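Local coordinates for MsStt7d protein (Micromonas, PDB 4IX3) that probably phosphorylates other proteins with ATP, as the catalytic domain of an algal homolog of the state transition kinase Stt7, at residues Arg22-Pro27 with Arg38-Gly43; Gly31-Val36 with Val48-Lys53; Thr80-Met85 with Leu109-Glu114; Asn173-Glu178 with Lys185-Gly190. All blocks are in the same frame, centred on the assembly; numbering follows the deposited sequence. Where two conformers were deposited one is given.

From the N terminus, interaction 1 lays strand 21-23 and the turn after it against the end of strand 34-41. Interaction 2 crosses it in sequence: its first segment, 31-36, falls inside the loop that interaction 1 closes, while its second, 48-53, lies beyond it, joining strand 34-41 to 45-52. Interaction 3 follows in series, pairing strands 84-90 and 106-112 at the far side of the same N-lobe sheet, where V48 and K50 meet W111 and L109. Interaction 4, also in series, is a hairpin of 174-177 with 183-186 on the C-lobe side of the nucleotide cleft. It touches interaction 3 through the salt bridge of E114 with K185, and interaction 2 through F33 and G190.

Interaction 1: residues Arg22-Pro27 with Arg38-Gly43; sequences RVLPGP and RGVFKG
R22 and V40 form an antiparallel hydrogen-bonded pair. The bond from R22 N to V40 O is 2.9 Å long and nearly straight at 172°, and V40 N returns one to R22 O. Their side chains run alongside each other in the same direction. With CG anti to the backbone N (chi1 -178°), the R22 chain extends before bending at its third torsion, and NH2 arrives 3.6 Å from V40 CG2. L24 reaches the same methyl with CD1, which also lies 3.8 Å from G39 CA. V23 pairs with G39, where the absence of a side chain matters, since a CB there would run into R22 O. This is the outer edge of the antiparallel N-lobe sheet of a protein kinase, strand 21-23 leading toward the glycine-rich loop. Past the strand, L24 N donates to R38 O at 2.9 Å, and a water carries the pairing further: it accepts from R38 N at 2.9 Å and lies 2.7 Å from G26 O, which it can serve as donor. Behind V23, on the face turned from R22 and V40, pack F37, L49 and I98. R38 NH2 forms a salt bridge with E116.

Interaction 2: residues Gly31-Val36 with Val48-Lys53; sequences GNFGTV and VLKNAK
V36 CG2 rests against the aliphatic chain of K50, 4.0 Å from CG and equally near CD, in the close-packed part of this antiparallel hairpin. T35 and N51 exchange backbone bonds, T35 N to N51 O at 2.9 Å and N51 N to T35 O at 3.0 Å, and at the open end of the hairpin K53 N donates to F33 O at 2.8 Å. Extended with CG anti to the backbone N (chi1 -174°), K50 passes the bare CA of G34, where a CB would strike K50 CE, and brings NZ to 3.6 Å from F33 CZ. The other face is looser and wetter: T35 and N51 point the same way and meet through a water 2.7 Å from both T35 OG1 and N51 OD1. K53 NZ bonds S30 O of the second subunit. G31 lies in the glycine-rich loop, and ADP, absent here, contacts it and K50 in another structure of this protein. An alanine in place of K50 would probably leave E66, on helix 59-76, without its salt-bridge mate and the F33 ring less supported. Held by E66 and a water, the ammonium is consistent with K50 being the conserved kinase lysine that orients nucleotide phosphates.

Interaction 3: residues Thr80-Met85 with Leu109-Glu114; sequences TCARFM and LMWANE
R83 and E114 meet through a backbone amide and a carboxylate: R83 N donates to E114 OE2 at 2.9 Å, nearly straight at 170°, on the anti side of the carboxylate. A water ties the same oxygen to R83 NE. E114 can be followed outward from its backbone. CB points toward segment 80-85, and CG, anti to the carbonyl carbon (chi1 -63°), lies 3.7 Å from A82 CB. The chain then bends at its second torsion, setting CD beside A82 CA. At the tip the two oxygens part company, OE2 going to R83 N and the water, OE1 to a salt bridge with K185.

These segments join the last N-lobe strand, 106-112, to its neighbour 84-90, and A112 and E114 are in the kinase hinge region, where ADP, when bound, contacts both. A112 N donates to R83 O and M85 N to M110 O, at 2.9 and 2.8 Å, on either side of the non-hydrogen-bonded pair F84 and W111. F84 CD1 sits over one face of the W111 indole, 3.6 Å from NE1, the planes 51° apart. Beyond the pair, W111 NE1 is hydrogen-bonded to N70 OD1 of helix 59-76, and Y71 meets the F84 ring edge-to-face. On the other face M85 CB touches M110 CE at 3.8 Å, and the R83 guanidinium lays a face over A112 CB.

Interaction 4: residues Asn173-Glu178 with Lys185-Gly190; sequences NLIAAE and KLIDLG. With MG (magnesium ion), chain E.
L174 and L186 form a non-hydrogen-bonded pair of a short antiparallel hairpin, next to the hydrogen-bonded pair I175 and K185, whose amides and carbonyls bond reciprocally at 2.9 and 2.8 Å. The leucines lie side by side, CD2 to CD2 at 3.6 Å, and face L152 of helix 141-161. On the opposite face I175 CD1 touches I187 CG2 at 3.7 Å, and K185 runs its extended chain past A177 CB to salt bridges with E114 and D180.

Where the strands end, I187 N donates to N173 O and the N173 side chain crosses that of D188 obliquely, amide and carboxylate planes 71° apart. Its ND2 gives D188 OD2 only a weak bond of 3.1 Å, bent to 133°, and bonds also to D168 O; OD1 accepts from a water at 2.6 Å. D188 OD2 binds the magnesium ion at 2.1 Å, D168 and four waters completing the shell. The other oxygen, OD1, accepts from G190 N at 3.0 Å, an Asx turn that helps fix the carboxylate's rotation. An alanine in place of N173 would probably leave D168 O without its amide donor, D188 OD2 without a weak one and the water without its acceptor. The sequence D188-L189-G190 and its magnesium match the DFG-type metal site of kinases, N173 being the catalytic-loop asparagine, which binds a further magnesium in another structure of this protein but not here.

Interaction 1: residues Arg22-Pro27 with Arg38-Gly43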
loop_
_atom_site.group_PDB
_atom_site.type_symbol
_atom_site.label_atom_id
_atom_site.label_comp_id
_atom_site.label_asym_id
_atom_site.label_seq_id
_atom_site.Cartn_x
_atom_site.Cartn_y
_atom_site.Cartn_z
ATOM N N ARG B 22 -5.183 -14.803 19.310
ATOM C CA ARG B 22 -5.954 -13.611 19.560
ATOM C C ARG B 22 -5.255 -12.470 18.835
ATOM O O ARG B 22 -4.059 -12.240 19.035
ATOM C CB ARG B 22 -6.069 -13.309 21.059
ATOM C CG ARG B 22 -6.910 -12.088 21.351
ATOM C CD ARG B 22 -7.241 -11.996 22.828
ATOM N NE ARG B 22 -6.041 -11.793 23.628
ATOM C CZ ARG B 22 -5.490 -10.599 23.838
ATOM N NH1 ARG B 22 -6.008 -9.525 23.249
ATOM N NH2 ARG B 22 -4.425 -10.483 24.630
ATOM N N VAL B 23 -6.008 -11.754 18.014
ATOM C CA VAL B 23 -5.480 -10.632 17.238
ATOM C C VAL B 23 -5.852 -9.343 17.953
ATOM O O VAL B 23 -6.982 -9.177 18.440
ATOM C CB VAL B 23 -5.849 -10.713 15.731
ATOM C CG1 VAL B 23 -7.340 -10.860 15.495
ATOM C CG2 VAL B 23 -5.290 -9.502 14.984
ATOM N N LEU B 24 -4.886 -8.438 18.071
ATOM C CA LEU B 24 -5.159 -7.144 18.692
ATOM C C LEU B 24 -5.471 -6.110 17.602
ATOM O O LEU B 24 -4.725 -5.982 16.633
ATOM C CB LEU B 24 -3.942 -6.687 19.511
ATOM C CG LEU B 24 -3.723 -7.322 20.876
ATOM C CD1 LEU B 24 -3.620 -8.831 20.831
ATOM C CD2 LEU B 24 -2.492 -6.728 21.538
ATOM N N PRO B 25 -6.610 -5.412 17.716
ATOM C CA PRO B 25 -6.875 -4.341 16.749
ATOM C C PRO B 25 -5.773 -3.271 16.699
ATOM O O PRO B 25 -5.061 -3.055 17.692
ATOM C CB PRO B 25 -8.174 -3.717 17.259
ATOM C CG PRO B 25 -8.818 -4.733 18.140
ATOM C CD PRO B 25 -7.779 -5.739 18.555
ATOM N N GLY B 26 -5.583 -2.678 15.523
ATOM C CA GLY B 26 -4.585 -1.623 15.332
ATOM C C GLY B 26 -3.429 -2.071 14.461
ATOM O O GLY B 26 -2.479 -2.657 14.959
ATOM N N PRO B 27 -3.484 -1.796 13.149
ATOM C CA PRO B 27 -2.353 -2.194 12.314
ATOM C C PRO B 27 -0.994 -1.670 12.795
ATOM O O PRO B 27 -0.876 -0.521 13.214
ATOM C CB PRO B 27 -2.724 -1.638 10.944
ATOM C CG PRO B 27 -4.220 -1.678 10.949
ATOM C CD PRO B 27 -4.606 -1.273 12.345
ATOM N N ARG B 38 -0.471 -6.948 15.870
ATOM C CA ARG B 38 0.074 -7.726 16.998
ATOM C C ARG B 38 -0.957 -8.791 17.366
ATOM O O ARG B 38 -2.155 -8.620 17.153
ATOM C CB ARG B 38 0.291 -6.854 18.224
ATOM C CG ARG B 38 1.436 -5.881 18.103
ATOM C CD ARG B 38 1.477 -5.208 19.456
ATOM N NE ARG B 38 2.443 -4.120 19.486
ATOM C CZ ARG B 38 2.180 -2.890 19.055
ATOM N NH1 ARG B 38 0.981 -2.618 18.555
ATOM N NH2 ARG B 38 3.129 -1.951 19.076
ATOM N N GLY B 39 -0.497 -9.883 17.957
ATOM C CA GLY B 39 -1.415 -10.887 18.489
ATOM C C GLY B 39 -0.757 -11.650 19.621
ATOM O O GLY B 39 0.383 -11.385 20.005
ATOM N N VAL B 40 -1.536 -12.541 20.220
ATOM C CA VAL B 40 -1.036 -13.378 21.309
ATOM C C VAL B 40 -1.400 -14.805 20.921
ATOM O O VAL B 40 -2.573 -15.083 20.593
ATOM C CB VAL B 40 -1.692 -13.016 22.658
ATOM C CG1 VAL B 40 -1.170 -13.944 23.742
ATOM C CG2 VAL B 40 -1.396 -11.563 23.033
ATOM N N PHE B 41 -0.413 -15.693 21.012
ATOM C CA PHE B 41 -0.581 -17.079 20.630
ATOM C C PHE B 41 -0.519 -17.898 21.933
ATOM O O PHE B 41 0.422 -17.742 22.731
ATOM C CB PHE B 41 0.526 -17.467 19.644
ATOM C CG PHE B 41 0.551 -18.910 19.217
ATOM C CD1 PHE B 41 -0.587 -19.535 18.689
ATOM C CD2 PHE B 41 1.723 -19.663 19.338
ATOM C CE1 PHE B 41 -0.524 -20.841 18.222
ATOM C CE2 PHE B 41 1.807 -20.975 18.845
ATOM C CZ PHE B 41 0.660 -21.580 18.294
ATOM N N LYS B 42 -1.499 -18.771 22.138
ATOM C CA LYS B 42 -1.556 -19.678 23.279
ATOM C C LYS B 42 -1.526 -18.925 24.598
ATOM O O LYS B 42 -0.997 -19.390 25.615
ATOM C CB LYS B 42 -0.450 -20.716 23.186
ATOM C CG LYS B 42 -0.713 -21.756 22.116
ATOM C CD LYS B 42 0.288 -22.896 22.190
ATOM C CE LYS B 42 -0.007 -23.953 21.140
ATOM N NZ LYS B 42 0.830 -25.145 21.416
ATOM N N GLY B 43 -2.105 -17.745 24.576
ATOM C CA GLY B 43 -2.246 -16.953 25.781
ATOM C C GLY B 43 -1.017 -16.226 26.272
ATOM O O GLY B 43 -1.155 -15.276 27.012
HETATM O O HOH W 1 -2.423 -4.925 16.389
#

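Interaction 2: residues Gly31-Val36 with Val48-Lys53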
loop_
_atom_site.group_PDB
_atom_site.type_symbol
_atom_site.label_atom_id
_atom_site.label_comp_id
_atom_site.label_asym_id
_atom_site.label_seq_id
_atom_site.Cartn_x
_atom_site.Cartn_y
_atom_site.Cartn_z
ATOM N N GLY B 31 1.399 -2.024 4.655
ATOM C CA GLY B 31 2.544 -1.841 3.780
ATOM C C GLY B 31 1.896 -1.676 2.435
ATOM O O GLY B 31 0.819 -1.094 2.343
ATOM N N ASN B 32 2.482 -2.247 1.393
ATOM C CA ASN B 32 1.900 -2.062 0.079
ATOM C C ASN B 32 0.741 -3.024 -0.175
ATOM O O ASN B 32 -0.180 -2.654 -0.907
ATOM C CB ASN B 32 2.960 -2.167 -1.030
ATOM C CG ASN B 32 4.008 -1.050 -0.948
ATOM O OD1 ASN B 32 3.710 0.069 -0.515
ATOM N ND2 ASN B 32 5.241 -1.353 -1.336
ATOM N N PHE B 33 0.837 -4.268 0.280
ATOM C CA PHE B 33 -0.156 -5.265 -0.108
ATOM C C PHE B 33 -0.787 -5.996 1.069
ATOM O O PHE B 33 -1.686 -6.792 0.823
ATOM C CB PHE B 33 0.397 -6.257 -1.126
ATOM C CG PHE B 33 1.513 -7.104 -0.556
ATOM C CD1 PHE B 33 1.240 -8.228 0.215
ATOM C CD2 PHE B 33 2.850 -6.766 -0.782
ATOM C CE1 PHE B 33 2.275 -9.024 0.697
ATOM C CE2 PHE B 33 3.872 -7.513 -0.275
ATOM C CZ PHE B 33 3.583 -8.659 0.459
ATOM N N GLY B 34 -0.305 -5.741 2.285
ATOM C CA GLY B 34 -0.804 -6.429 3.480
ATOM C C GLY B 34 -0.918 -5.577 4.726
ATOM O O GLY B 34 -0.511 -4.398 4.743
ATOM N N THR B 35 -1.472 -6.158 5.774
ATOM C CA THR B 35 -1.658 -5.468 7.033
ATOM C C THR B 35 -1.099 -6.332 8.137
ATOM O O THR B 35 -1.375 -7.541 8.182
ATOM C CB THR B 35 -3.149 -5.177 7.312
ATOM O OG1 THR B 35 -3.710 -4.544 6.140
ATOM C CG2 THR B 35 -3.321 -4.246 8.493
ATOM N N VAL B 36 -0.283 -5.744 9.003
ATOM C CA VAL B 36 0.351 -6.452 10.131
ATOM C C VAL B 36 -0.373 -6.041 11.410
ATOM O O VAL B 36 -0.643 -4.859 11.618
ATOM C CB VAL B 36 1.877 -6.170 10.202
ATOM C CG1 VAL B 36 2.451 -6.898 11.409
ATOM C CG2 VAL B 36 2.552 -6.624 8.915
ATOM N N VAL B 48 3.359 -11.506 15.770
ATOM C CA VAL B 48 2.929 -10.526 14.767
ATOM C C VAL B 48 2.267 -11.345 13.661
ATOM O O VAL B 48 2.695 -12.444 13.353
ATOM C CB VAL B 48 4.149 -9.726 14.283
ATOM C CG1 VAL B 48 3.845 -8.970 13.016
ATOM C CG2 VAL B 48 4.577 -8.750 15.361
ATOM N N LEU B 49 1.202 -10.798 13.087
ATOM C CA LEU B 49 0.303 -11.510 12.178
ATOM C C LEU B 49 0.102 -10.632 10.945
ATOM O O LEU B 49 -0.102 -9.432 11.088
ATOM C CB LEU B 49 -1.075 -11.674 12.849
ATOM C CG LEU B 49 -1.077 -12.673 14.020
ATOM C CD1 LEU B 49 -2.203 -12.334 14.980
ATOM C CD2 LEU B 49 -1.121 -14.077 13.447
ATOM N N LYS B 50 0.144 -11.223 9.772
ATOM C CA LYS B 50 -0.071 -10.435 8.540
ATOM C C LYS B 50 -1.094 -11.113 7.665
ATOM O O LYS B 50 -1.004 -12.331 7.443
ATOM C CB LYS B 50 1.236 -10.323 7.718
ATOM C CG LYS B 50 1.098 -9.397 6.496
ATOM C CD LYS B 50 2.455 -9.154 5.819
ATOM C CE LYS B 50 2.280 -8.217 4.658
ATOM N NZ LYS B 50 3.614 -7.981 3.969
ATOM N N ASN B 51 -1.999 -10.305 7.086
ATOM C CA ASN B 51 -2.860 -10.823 6.023
ATOM C C ASN B 51 -2.765 -9.897 4.797
ATOM O O ASN B 51 -2.043 -8.884 4.838
ATOM C CB ASN B 51 -4.313 -11.016 6.485
ATOM C CG ASN B 51 -5.056 -9.698 6.688
ATOM O OD1 ASN B 51 -4.444 -8.611 6.753
ATOM N ND2 ASN B 51 -6.392 -9.793 6.808
ATOM N N ALA B 52 -3.402 -10.279 3.697
ATOM C CA ALA B 52 -3.402 -9.466 2.474
ATOM C C ALA B 52 -4.420 -8.334 2.621
ATOM O O ALA B 52 -5.460 -8.481 3.282
ATOM C CB ALA B 52 -3.734 -10.343 1.269
ATOM N N LYS B 53 -4.158 -7.201 1.968
ATOM C CA LYS B 53 -5.183 -6.147 1.790
ATOM C C LYS B 53 -6.184 -6.618 0.747
ATOM O O LYS B 53 -5.779 -7.026 -0.351
ATOM C CB LYS B 53 -4.501 -4.841 1.331
ATOM C CG LYS B 53 -3.747 -4.200 2.508
ATOM C CD LYS B 53 -3.025 -2.925 2.064
ATOM C CE LYS B 53 -3.960 -1.751 1.907
ATOM N NZ LYS B 53 -3.052 -0.583 1.739
HETATM O O HOH W 2 -1.815 -0.433 -0.330
HETATM O O HOH W 3 2.867 -5.186 2.677
HETATM O O HOH W 4 -5.623 -6.424 5.629
#

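Interaction 3: residues Thr80-Met85 with Leu109-Glu114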
loop_
_atom_site.group_PDB
_atom_site.type_symbol
_atom_site.label_atom_id
_atom_site.label_comp_id
_atom_site.label_asym_id
_atom_site.label_seq_id
_atom_site.Cartn_x
_atom_site.Cartn_y
_atom_site.Cartn_z
ATOM N N THR B 80 18.533 -14.435 10.956
ATOM C CA THR B 80 18.685 -13.182 10.192
ATOM C C THR B 80 17.447 -12.298 10.323
ATOM O O THR B 80 17.585 -11.064 10.328
ATOM C CB THR B 80 18.999 -13.424 8.718
ATOM O OG1 THR B 80 17.953 -14.176 8.098
ATOM C CG2 THR B 80 20.355 -14.124 8.545
ATOM N N CYS B 81 16.273 -12.941 10.340
ATOM C CA CYS B 81 14.996 -12.229 10.309
ATOM C C CYS B 81 14.107 -12.643 11.468
ATOM O O CYS B 81 14.395 -13.678 12.123
ATOM C CB CYS B 81 14.314 -12.565 8.993
ATOM S SG CYS B 81 15.189 -12.094 7.498
ATOM N N ALA B 82 13.020 -11.927 11.740
ATOM C CA ALA B 82 12.063 -12.362 12.740
ATOM C C ALA B 82 11.659 -13.828 12.514
ATOM O O ALA B 82 11.406 -14.277 11.367
ATOM C CB ALA B 82 10.813 -11.515 12.696
ATOM N N ARG B 83 11.598 -14.582 13.628
ATOM C CA ARG B 83 11.345 -16.019 13.521
ATOM C C ARG B 83 9.948 -16.291 12.941
ATOM O O ARG B 83 8.953 -15.773 13.437
ATOM C CB ARG B 83 11.449 -16.632 14.918
ATOM C CG ARG B 83 11.085 -18.127 14.969
ATOM C CD ARG B 83 11.498 -18.779 16.306
ATOM N NE ARG B 83 11.005 -18.059 17.490
ATOM C CZ ARG B 83 9.874 -18.339 18.144
ATOM N NH1 ARG B 83 9.101 -19.348 17.738
ATOM N NH2 ARG B 83 9.578 -17.640 19.248
ATOM N N PHE B 84 9.934 -17.114 11.902
ATOM C CA PHE B 84 8.709 -17.407 11.159
ATOM C C PHE B 84 8.017 -18.596 11.809
ATOM O O PHE B 84 8.580 -19.703 11.899
ATOM C CB PHE B 84 9.052 -17.713 9.710
ATOM C CG PHE B 84 7.866 -18.048 8.840
ATOM C CD1 PHE B 84 6.770 -17.176 8.767
ATOM C CD2 PHE B 84 7.860 -19.209 8.071
ATOM C CE1 PHE B 84 5.675 -17.492 7.939
ATOM C CE2 PHE B 84 6.811 -19.465 7.190
ATOM C CZ PHE B 84 5.714 -18.623 7.154
ATOM N N MET B 85 6.744 -18.435 12.147
ATOM C CA MET B 85 5.999 -19.486 12.861
ATOM C C MET B 85 4.975 -20.165 11.972
ATOM O O MET B 85 4.376 -21.152 12.413
ATOM C CB MET B 85 5.308 -18.866 14.080
ATOM C CG MET B 85 6.326 -18.317 15.085
ATOM S SD MET B 85 5.605 -17.472 16.518
ATOM C CE MET B 85 4.994 -18.827 17.527
ATOM N N LEU B 109 -0.018 -14.994 7.879
ATOM C CA LEU B 109 1.338 -15.418 8.290
ATOM C C LEU B 109 1.556 -14.984 9.720
ATOM O O LEU B 109 1.035 -13.956 10.182
ATOM C CB LEU B 109 2.362 -14.756 7.367
ATOM C CG LEU B 109 2.139 -14.989 5.885
ATOM C CD1 LEU B 109 3.302 -14.386 5.094
ATOM C CD2 LEU B 109 1.985 -16.485 5.570
ATOM N N MET B 110 2.427 -15.714 10.438
ATOM C CA MET B 110 2.715 -15.414 11.829
ATOM C C MET B 110 4.222 -15.497 12.101
ATOM O O MET B 110 4.898 -16.401 11.597
ATOM C CB MET B 110 1.958 -16.391 12.743
ATOM C CG MET B 110 2.014 -16.019 14.225
ATOM S SD MET B 110 0.860 -16.967 15.241
ATOM C CE MET B 110 1.738 -18.527 15.360
ATOM N N TRP B 111 4.680 -14.515 12.871
ATOM C CA TRP B 111 6.067 -14.480 13.352
ATOM C C TRP B 111 6.097 -14.267 14.843
ATOM O O TRP B 111 5.176 -13.673 15.424
ATOM C CB TRP B 111 6.854 -13.335 12.706
ATOM C CG TRP B 111 6.947 -13.422 11.221
ATOM C CD1 TRP B 111 7.966 -13.879 10.438
ATOM C CD2 TRP B 111 5.937 -12.916 10.291
ATOM N NE1 TRP B 111 7.677 -13.688 9.099
ATOM C CE2 TRP B 111 6.438 -13.145 8.964
ATOM C CE3 TRP B 111 4.684 -12.302 10.454
ATOM C CZ2 TRP B 111 5.747 -12.697 7.842
ATOM C CZ3 TRP B 111 4.028 -11.831 9.328
ATOM C CH2 TRP B 111 4.548 -12.036 8.056
ATOM N N ALA B 112 7.250 -14.590 15.473
ATOM C CA ALA B 112 7.466 -14.108 16.822
ATOM C C ALA B 112 7.565 -12.577 16.793
ATOM O O ALA B 112 8.123 -12.005 15.841
ATOM C CB ALA B 112 8.795 -14.617 17.348
ATOM N N ASN B 113 7.065 -11.939 17.850
ATOM C CA ASN B 113 7.294 -10.519 18.077
ATOM C C ASN B 113 8.706 -10.400 18.678
ATOM O O ASN B 113 8.926 -10.765 19.846
ATOM C CB ASN B 113 6.229 -9.946 19.017
ATOM C CG ASN B 113 6.376 -8.458 19.204
ATOM O OD1 ASN B 113 7.461 -7.917 18.979
ATOM N ND2 ASN B 113 5.310 -7.777 19.595
ATOM N N GLU B 114 9.664 -9.932 17.877
ATOM C CA GLU B 114 11.066 -9.881 18.290
ATOM C C GLU B 114 11.338 -8.663 19.183
ATOM O O GLU B 114 12.440 -8.550 19.747
ATOM C CB GLU B 114 11.961 -9.846 17.061
ATOM C CG GLU B 114 11.815 -11.106 16.218
ATOM C CD GLU B 114 12.460 -12.340 16.821
ATOM O OE1 GLU B 114 13.322 -12.212 17.729
ATOM O OE2 GLU B 114 12.284 -13.402 16.206
HETATM O O HOH W 5 12.524 -15.497 17.989
#

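Interaction 4: residues Asn173-Glu178 with Lys185-Gly190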
loop_
_atom_site.group_PDB
_atom_site.type_symbol
_atom_site.label_atom_id
_atom_site.label_comp_id
_atom_site.label_asym_id
_atom_site.label_seq_id
_atom_site.Cartn_x
_atom_site.Cartn_y
_atom_site.Cartn_z
ATOM N N ASN B 173 12.807 -1.508 9.318
ATOM C CA ASN B 173 12.731 -2.961 9.143
ATOM C C ASN B 173 13.826 -3.702 9.943
ATOM O O ASN B 173 14.109 -4.866 9.639
ATOM C CB ASN B 173 12.747 -3.365 7.670
ATOM C CG ASN B 173 11.380 -3.228 7.030
ATOM O OD1 ASN B 173 10.372 -3.177 7.738
ATOM N ND2 ASN B 173 11.360 -3.170 5.714
ATOM N N LEU B 174 14.306 -3.060 11.008
ATOM C CA LEU B 174 15.227 -3.733 11.929
ATOM C C LEU B 174 14.650 -3.636 13.328
ATOM O O LEU B 174 14.107 -2.604 13.722
ATOM C CB LEU B 174 16.617 -3.058 11.841
ATOM C CG LEU B 174 17.362 -3.353 10.526
ATOM C CD1 LEU B 174 18.477 -2.317 10.274
ATOM C CD2 LEU B 174 17.934 -4.775 10.543
ATOM N N ILE B 175 14.857 -4.711 14.117
ATOM C CA ILE B 175 14.475 -4.765 15.513
ATOM C C ILE B 175 15.718 -5.197 16.298
ATOM O O ILE B 175 16.363 -6.188 15.908
ATOM C CB ILE B 175 13.317 -5.774 15.784
ATOM C CG1 ILE B 175 12.082 -5.404 14.971
ATOM C CG2 ILE B 175 13.027 -5.852 17.264
ATOM C CD1 ILE B 175 10.980 -6.424 15.108
ATOM N N ALA B 176 15.963 -4.534 17.427
ATOM C CA ALA B 176 17.022 -5.007 18.335
ATOM C C ALA B 176 16.339 -6.055 19.244
ATOM O O ALA B 176 15.476 -5.705 20.028
ATOM C CB ALA B 176 17.555 -3.830 19.137
ATOM N N ALA B 177 16.641 -7.334 19.013
ATOM C CA ALA B 177 15.873 -8.441 19.604
ATOM C C ALA B 177 16.319 -8.685 21.057
ATOM O O ALA B 177 17.333 -9.350 21.290
ATOM C CB ALA B 177 16.098 -9.680 18.749
ATOM N N GLU B 178 15.585 -8.121 22.008
ATOM C CA GLU B 178 15.893 -8.207 23.443
ATOM C C GLU B 178 16.144 -9.642 23.898
ATOM O O GLU B 178 17.075 -9.900 24.685
ATOM C CB GLU B 178 14.676 -7.648 24.201
ATOM C CG GLU B 178 13.381 -8.289 23.653
ATOM C CD GLU B 178 12.003 -7.648 23.917
ATOM O OE1 GLU B 178 11.007 -8.386 23.687
ATOM O OE2 GLU B 178 11.852 -6.444 24.255
ATOM N N LYS B 185 17.608 -7.993 14.124
ATOM C CA LYS B 185 16.950 -8.882 13.157
ATOM C C LYS B 185 16.177 -8.045 12.121
ATOM O O LYS B 185 15.580 -7.022 12.475
ATOM C CB LYS B 185 16.000 -9.865 13.854
ATOM C CG LYS B 185 16.722 -10.871 14.800
ATOM C CD LYS B 185 15.742 -11.823 15.435
ATOM C CE LYS B 185 16.476 -12.818 16.328
ATOM N NZ LYS B 185 15.499 -13.798 16.912
ATOM N N LEU B 186 16.186 -8.519 10.894
ATOM C CA LEU B 186 15.347 -7.929 9.817
ATOM C C LEU B 186 13.902 -8.387 9.984
ATOM O O LEU B 186 13.652 -9.530 10.370
ATOM C CB LEU B 186 15.875 -8.354 8.458
ATOM C CG LEU B 186 17.169 -7.579 8.075
ATOM C CD1 LEU B 186 17.981 -8.374 7.079
ATOM C CD2 LEU B 186 16.865 -6.221 7.480
ATOM N N ILE B 187 12.970 -7.537 9.594
ATOM C CA ILE B 187 11.619 -7.987 9.338
ATOM C C ILE B 187 11.294 -7.691 7.875
ATOM O O ILE B 187 12.043 -6.990 7.170
ATOM C CB ILE B 187 10.577 -7.309 10.221
ATOM C CG1 ILE B 187 10.592 -5.785 10.053
ATOM C CG2 ILE B 187 10.808 -7.696 11.687
ATOM C CD1 ILE B 187 9.278 -5.127 10.480
ATOM N N ASP B 188 10.134 -8.199 7.433
ATOM C CA ASP B 188 9.458 -7.746 6.221
ATOM C C ASP B 188 10.156 -8.232 4.944
ATOM O O ASP B 188 10.869 -7.465 4.246
ATOM C CB ASP B 188 9.253 -6.230 6.205
ATOM C CG ASP B 188 8.612 -5.793 4.904
ATOM O OD1 ASP B 188 7.877 -6.617 4.275
ATOM O OD2 ASP B 188 8.942 -4.624 4.466
ATOM N N LEU B 189 9.927 -9.502 4.610
ATOM C CA LEU B 189 10.368 -10.069 3.366
ATOM C C LEU B 189 9.275 -9.930 2.291
ATOM O O LEU B 189 9.303 -10.609 1.259
ATOM C CB LEU B 189 10.728 -11.552 3.559
ATOM C CG LEU B 189 11.956 -11.792 4.430
ATOM C CD1 LEU B 189 11.964 -13.188 5.024
ATOM C CD2 LEU B 189 13.278 -11.434 3.763
ATOM N N GLY B 190 8.407 -8.926 2.450
ATOM C CA GLY B 190 7.287 -8.760 1.503
ATOM C C GLY B 190 7.691 -8.359 0.091
ATOM O O GLY B 190 6.985 -8.616 -0.877
HETATM MG MG MG E . 8.311 -3.333 2.978
HETATM O O HOH W 6 7.818 -2.937 7.136
HETATM O O HOH W 7 8.949 -4.662 1.524
HETATM O O HOH W 8 6.515 -4.486 3.090
HETATM O O HOH W 9 7.580 -2.169 4.444
HETATM O O HOH W 10 7.529 -2.164 1.554
#